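Local structure of CAIP (Helicobacter cinaedi, 5LBH) at residues Q12-F18 and M73-I79; F107-S111 and Y125-V130. The protein is a mini-ferritin of the Dps-like, neutrophil-activating type that binds ferric iron and, as a bacterial antigen, promotes differentiation of macrophages into foam cells. All coordinates share one frame; numbering follows the deposited sequence.

Contact 1: residues Q12-F18 and M73-I79; sequences QADASVF and MLKAAKI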
loop_
_atom_site.group_PDB
_atom_site.type_symbol
_atom_site.label_atom_id
_atom_site.label_comp_id
_atom_site.label_asym_id
_atom_site.label_seq_id
_atom_site.Cartn_x
_atom_site.Cartn_y
_atom_site.Cartn_z
ATOM N N GLN A 12 -6.507 23.391 27.000
ATOM C CA GLN A 12 -6.969 22.034 27.247
ATOM C C GLN A 12 -8.452 22.011 27.608
ATOM O O GLN A 12 -9.236 21.252 27.022
ATOM C CB GLN A 12 -6.128 21.398 28.356
ATOM C CG GLN A 12 -6.408 19.925 28.560
ATOM C CD GLN A 12 -5.932 19.401 29.899
ATOM O OE1 GLN A 12 -5.344 20.129 30.689
ATOM N NE2 GLN A 12 -6.194 18.130 30.163
ATOM N N ALA A 13 -8.858 22.852 28.567
ATOM C CA ALA A 13 -10.244 22.838 29.025
ATOM C C ALA A 13 -11.203 23.262 27.916
ATOM O O ALA A 13 -12.268 22.656 27.741
ATOM C CB ALA A 13 -10.402 23.728 30.256
ATOM N N ASP A 14 -10.853 24.308 27.169
ATOM C CA ASP A 14 -11.733 24.731 26.090
ATOM C C ASP A 14 -11.759 23.709 24.960
ATOM O O ASP A 14 -12.795 23.565 24.294
ATOM C CB ASP A 14 -11.323 26.111 25.580
ATOM C CG ASP A 14 -11.550 27.215 26.615
ATOM O OD1 ASP A 14 -12.641 27.296 27.245
ATOM O OD2 ASP A 14 -10.612 28.013 26.801
ATOM N N ALA A 15 -10.638 23.001 24.716
ATOM C CA ALA A 15 -10.648 21.941 23.703
ATOM C C ALA A 15 -11.632 20.839 24.074
ATOM O O ALA A 15 -12.368 20.343 23.212
ATOM C CB ALA A 15 -9.257 21.345 23.487
ATOM N N SER A 16 -11.659 20.430 25.347
ATOM C CA SER A 16 -12.557 19.333 25.707
ATOM C C SER A 16 -14.017 19.750 25.588
ATOM O O SER A 16 -14.858 18.933 25.209
ATOM C CB SER A 16 -12.256 18.788 27.114
ATOM O OG SER A 16 -12.607 19.681 28.148
ATOM N N VAL A 17 -14.338 21.010 25.886
ATOM C CA VAL A 17 -15.713 21.475 25.719
ATOM C C VAL A 17 -16.060 21.610 24.242
ATOM O O VAL A 17 -17.138 21.202 23.807
ATOM C CB VAL A 17 -15.926 22.789 26.491
ATOM C CG1 VAL A 17 -17.289 23.405 26.165
ATOM C CG2 VAL A 17 -15.784 22.525 28.003
ATOM N N PHE A 18 -15.145 22.164 23.442
ATOM C CA PHE A 18 -15.385 22.298 22.008
ATOM C C PHE A 18 -15.526 20.929 21.356
ATOM O O PHE A 18 -16.357 20.735 20.452
ATOM C CB PHE A 18 -14.237 23.080 21.370
ATOM C CG PHE A 18 -14.507 23.512 19.964
ATOM C CD1 PHE A 18 -13.728 23.049 18.910
ATOM C CD2 PHE A 18 -15.544 24.396 19.689
ATOM C CE1 PHE A 18 -13.988 23.459 17.603
ATOM C CE2 PHE A 18 -15.806 24.803 18.385
ATOM C CZ PHE A 18 -15.029 24.337 17.340
ATOM N N MET A 73 -12.354 20.653 34.130
ATOM C CA MET A 73 -12.289 21.273 32.807
ATOM C C MET A 73 -13.522 22.118 32.539
ATOM O O MET A 73 -13.433 23.170 31.899
ATOM C CB MET A 73 -12.150 20.203 31.733
ATOM C CG MET A 73 -11.002 19.290 32.005
ATOM S SD MET A 73 -10.826 17.995 30.790
ATOM C CE MET A 73 -9.479 17.077 31.537
ATOM N N LEU A 74 -14.679 21.673 33.027
ATOM C CA LEU A 74 -15.896 22.456 32.865
ATOM C C LEU A 74 -15.795 23.784 33.596
ATOM O O LEU A 74 -16.258 24.813 33.092
ATOM C CB LEU A 74 -17.094 21.657 33.362
ATOM C CG LEU A 74 -17.856 20.896 32.299
ATOM C CD1 LEU A 74 -18.928 20.053 32.947
ATOM C CD2 LEU A 74 -18.482 21.937 31.385
ATOM N N LYS A 75 -15.178 23.796 34.771
ATOM C CA LYS A 75 -15.121 25.058 35.490
ATOM C C LYS A 75 -14.064 25.995 34.904
ATOM O O LYS A 75 -14.233 27.219 34.964
ATOM C CB LYS A 75 -14.935 24.794 36.990
ATOM C CG LYS A 75 -16.245 24.398 37.664
ATOM C CD LYS A 75 -16.744 23.038 37.252
ATOM C CE LYS A 75 -18.152 22.757 37.503
ATOM N NZ LYS A 75 -19.088 23.479 36.715
ATOM N N ALA A 76 -13.018 25.459 34.263
ATOM C CA ALA A 76 -12.014 26.321 33.636
ATOM C C ALA A 76 -12.422 26.805 32.249
ATOM O O ALA A 76 -11.946 27.860 31.807
ATOM C CB ALA A 76 -10.670 25.605 33.549
ATOM N N ALA A 77 -13.306 26.086 31.568
ATOM C CA ALA A 77 -13.588 26.394 30.177
ATOM C C ALA A 77 -14.259 27.752 30.062
ATOM O O ALA A 77 -15.143 28.094 30.850
ATOM C CB ALA A 77 -14.486 25.322 29.573
ATOM N N LYS A 78 -13.813 28.544 29.094
ATOM C CA LYS A 78 -14.548 29.750 28.754
ATOM C C LYS A 78 -15.492 29.548 27.582
ATOM O O LYS A 78 -16.457 30.310 27.445
ATOM C CB LYS A 78 -13.584 30.897 28.451
ATOM C CG LYS A 78 -12.749 31.241 29.651
ATOM C CD LYS A 78 -12.199 32.640 29.577
ATOM C CE LYS A 78 -11.490 32.987 30.879
ATOM N NZ LYS A 78 -11.281 34.473 31.009
ATOM N N ILE A 79 -15.248 28.545 26.738
ATOM C CA ILE A 79 -16.176 28.252 25.656
ATOM C C ILE A 79 -17.465 27.711 26.250
ATOM O O ILE A 79 -17.440 26.832 27.119
ATOM C CB ILE A 79 -15.540 27.279 24.652
ATOM C CG1 ILE A 79 -14.548 28.054 23.800
ATOM C CG2 ILE A 79 -16.593 26.633 23.749
ATOM C CD1 ILE A 79 -13.913 27.272 22.777
#
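The D14 carboxylate meets the backbone of K78 and I79 through a single oxygen, OD1, but from two directions. K78 N lies on the syn lone-pair side, modelled 2.5 Å from OD1, a shortness that carries little weight at this resolution. I79 N comes from above the carboxylate plane, 45° out of it, and its bond to D14 OD1 is 2.9 Å long and nearly straight (166°). The other oxygen, OD2, is held by Y102 OH and Q10 NE2. The Q12 carboxamide donates from NE2 to Y67 O; the M73 methyl CE lies off one face at this end, 3.7 Å from NE2.

Between these groups the packing is largely apolar, though S16 OG, held by A13 O, sits beside M73 SD. A13 CB rests 3.8 Å from A76 CB. V17 CG2, anti to the carbonyl carbon, meets A77 CB at 3.5 Å; CG1, anti to the backbone N (172°), runs counter to I79, 4.1 Å from its CG2. The contact fastens the short helix 70-76, set in the long crossover connection characteristic of Dps proteins, to helix 4-28. A second subunit packs V20 on M73 and its own L74 on L74. With K78 N and I79 N on OD1 and Q10 NE2 on OD2, the buried carboxylate is probably ionised, and it fixes the chain where it leaves helix 70-76.

Contact 2: residues F107-S111 and Y125-V130; sequences FTELS and YADDKV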
loop_
_atom_site.group_PDB
_atom_site.type_symbol
_atom_site.label_atom_id
_atom_site.label_comp_id
_atom_site.label_asym_id
_atom_site.label_seq_id
_atom_site.Cartn_x
_atom_site.Cartn_y
_atom_site.Cartn_z
ATOM N N PHE A 107 -3.977 30.854 21.249
ATOM C CA PHE A 107 -2.701 30.347 20.759
ATOM C C PHE A 107 -1.725 31.474 20.471
ATOM O O PHE A 107 -0.513 31.308 20.674
ATOM C CB PHE A 107 -2.905 29.506 19.505
ATOM C CG PHE A 107 -3.313 28.110 19.799
ATOM C CD1 PHE A 107 -2.394 27.203 20.331
ATOM C CD2 PHE A 107 -4.621 27.698 19.580
ATOM C CE1 PHE A 107 -2.767 25.901 20.607
ATOM C CE2 PHE A 107 -4.997 26.394 19.861
ATOM C CZ PHE A 107 -4.069 25.500 20.374
ATOM N N THR A 108 -2.227 32.627 20.033
ATOM C CA THR A 108 -1.351 33.775 19.838
ATOM C C THR A 108 -0.709 34.202 21.147
ATOM O O THR A 108 0.505 34.411 21.214
ATOM C CB THR A 108 -2.130 34.933 19.222
ATOM O OG1 THR A 108 -2.776 34.483 18.023
ATOM C CG2 THR A 108 -1.216 36.106 18.938
ATOM N N GLU A 109 -1.502 34.319 22.209
ATOM C CA GLU A 109 -0.917 34.759 23.462
ATOM C C GLU A 109 0.019 33.697 24.034
ATOM O O GLU A 109 1.050 34.035 24.618
ATOM C CB GLU A 109 -2.020 35.153 24.441
ATOM C CG GLU A 109 -1.483 35.734 25.754
ATOM C CD GLU A 109 -0.530 36.948 25.548
ATOM O OE1 GLU A 109 -0.690 37.680 24.532
ATOM O OE2 GLU A 109 0.373 37.144 26.402
ATOM N N LEU A 110 -0.286 32.417 23.821
ATOM C CA LEU A 110 0.646 31.357 24.201
ATOM C C LEU A 110 1.990 31.511 23.502
ATOM O O LEU A 110 3.044 31.320 24.118
ATOM C CB LEU A 110 0.041 29.989 23.874
ATOM C CG LEU A 110 0.933 28.747 24.025
ATOM C CD1 LEU A 110 1.440 28.577 25.438
ATOM C CD2 LEU A 110 0.213 27.489 23.559
ATOM N N SER A 111 1.978 31.830 22.210
ATOM C CA SER A 111 3.238 31.978 21.482
ATOM C C SER A 111 4.058 33.157 22.024
ATOM O O SER A 111 5.272 33.041 22.240
ATOM C CB SER A 111 2.950 32.127 19.985
ATOM O OG SER A 111 4.151 32.197 19.245
ATOM N N TYR A 125 4.897 25.070 18.369
ATOM C CA TYR A 125 3.613 24.380 18.363
ATOM C C TYR A 125 2.449 25.369 18.317
ATOM O O TYR A 125 1.495 25.177 17.555
ATOM C CB TYR A 125 3.495 23.473 19.592
ATOM C CG TYR A 125 2.123 22.867 19.707
ATOM C CD1 TYR A 125 1.772 21.765 18.943
ATOM C CD2 TYR A 125 1.166 23.408 20.555
ATOM C CE1 TYR A 125 0.509 21.205 19.012
ATOM C CE2 TYR A 125 -0.109 22.849 20.639
ATOM C CZ TYR A 125 -0.429 21.745 19.856
ATOM O OH TYR A 125 -1.684 21.170 19.910
ATOM N N ALA A 126 2.500 26.432 19.126
ATOM C CA ALA A 126 1.396 27.387 19.085
ATOM C C ALA A 126 1.335 28.098 17.734
ATOM O O ALA A 126 0.248 28.286 17.177
ATOM C CB ALA A 126 1.511 28.393 20.230
ATOM N N ASP A 127 2.491 28.476 17.175
ATOM C CA ASP A 127 2.478 29.146 15.880
ATOM C C ASP A 127 1.929 28.238 14.794
ATOM O O ASP A 127 1.233 28.708 13.885
ATOM C CB ASP A 127 3.872 29.632 15.503
ATOM C CG ASP A 127 4.374 30.745 16.416
ATOM O OD1 ASP A 127 5.616 30.873 16.589
ATOM O OD2 ASP A 127 3.525 31.507 16.934
ATOM N N ASP A 128 2.180 26.933 14.892
ATOM C CA ASP A 128 1.593 26.022 13.917
ATOM C C ASP A 128 0.070 26.035 14.032
ATOM O O ASP A 128 -0.632 26.105 13.016
ATOM C CB ASP A 128 2.169 24.611 14.099
ATOM C CG ASP A 128 1.577 23.592 13.125
ATOM O OD1 ASP A 128 1.099 22.523 13.578
ATOM O OD2 ASP A 128 1.619 23.831 11.892
ATOM N N LYS A 129 -0.464 26.031 15.265
ATOM C CA LYS A 129 -1.915 26.113 15.418
ATOM C C LYS A 129 -2.454 27.489 15.038
ATOM O O LYS A 129 -3.566 27.584 14.504
ATOM C CB LYS A 129 -2.350 25.739 16.837
ATOM C CG LYS A 129 -1.843 24.375 17.247
ATOM C CD LYS A 129 -2.407 23.298 16.353
ATOM C CE LYS A 129 -1.429 22.156 16.255
ATOM N NZ LYS A 129 -1.945 21.052 15.410
ATOM N N VAL A 130 -1.687 28.557 15.268
ATOM C CA VAL A 130 -2.126 29.878 14.822
ATOM C C VAL A 130 -2.307 29.887 13.302
ATOM O O VAL A 130 -3.301 30.419 12.790
ATOM C CB VAL A 130 -1.133 30.966 15.289
ATOM C CG1 VAL A 130 -1.402 32.291 14.591
ATOM C CG2 VAL A 130 -1.212 31.165 16.795
#
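Knobs-into-holes packing in the ferritin-like four-helix bundle joins helices 89-116 and 120-144, the last pair of the chain. Their local axes run nearly antiparallel, at 152°, and approach to 8.4 Å. F107 is the knob, seated among Y125, A126, K129 and V130. K129 CB stands 3.7 Å from the centroid of its ring, almost on the normal, a CH-pi contact. K129 runs alongside the ring, CG still touching F107 CE1, and bends at chi2 (-62°); CG also lies over one face of the Y125 ring, offset toward its rim, and the charged end goes to E132. At the root of the knob, F107 CB touches V130 CG2 at 3.6 Å.

A126 CB packs 3.7 Å from L110 CD2 and also lies against the backbone O of F107. Helix 4-28 covers this side of the interface, with I11 packing against F107, and V4 and L8 against L110.

Towards the subunit boundary the contact becomes polar. K120 NZ of a third subunit is hydrogen-bonded to S111 OG. That hydroxyl, anti to its own backbone N, donates to D127 OD2, modelled at a doubtfully short 2.5 Å.

Contact 1 is buried and contact 2 only partly so; their centres lie about 17 Å apart and their nearest atoms about 7 Å. Contact 2 holds two long helices of the bundle together, whereas contact 1 seats the connecting segment 73-79 against helix 4-28, where a second subunit packs on it. Helix 4-28 and helix 89-116 tie them together: Y102 and F103 pack on I79, while I11 packs on F107. Their polar bonds differ accordingly. At 12-18/73-79 a carboxylate receives main-chain N-H groups where a helix ends; at 107-111/125-130 the donor is a side-chain hydroxyl between intact helices. Each borders a different neighbouring subunit of the twelve-chain assembly.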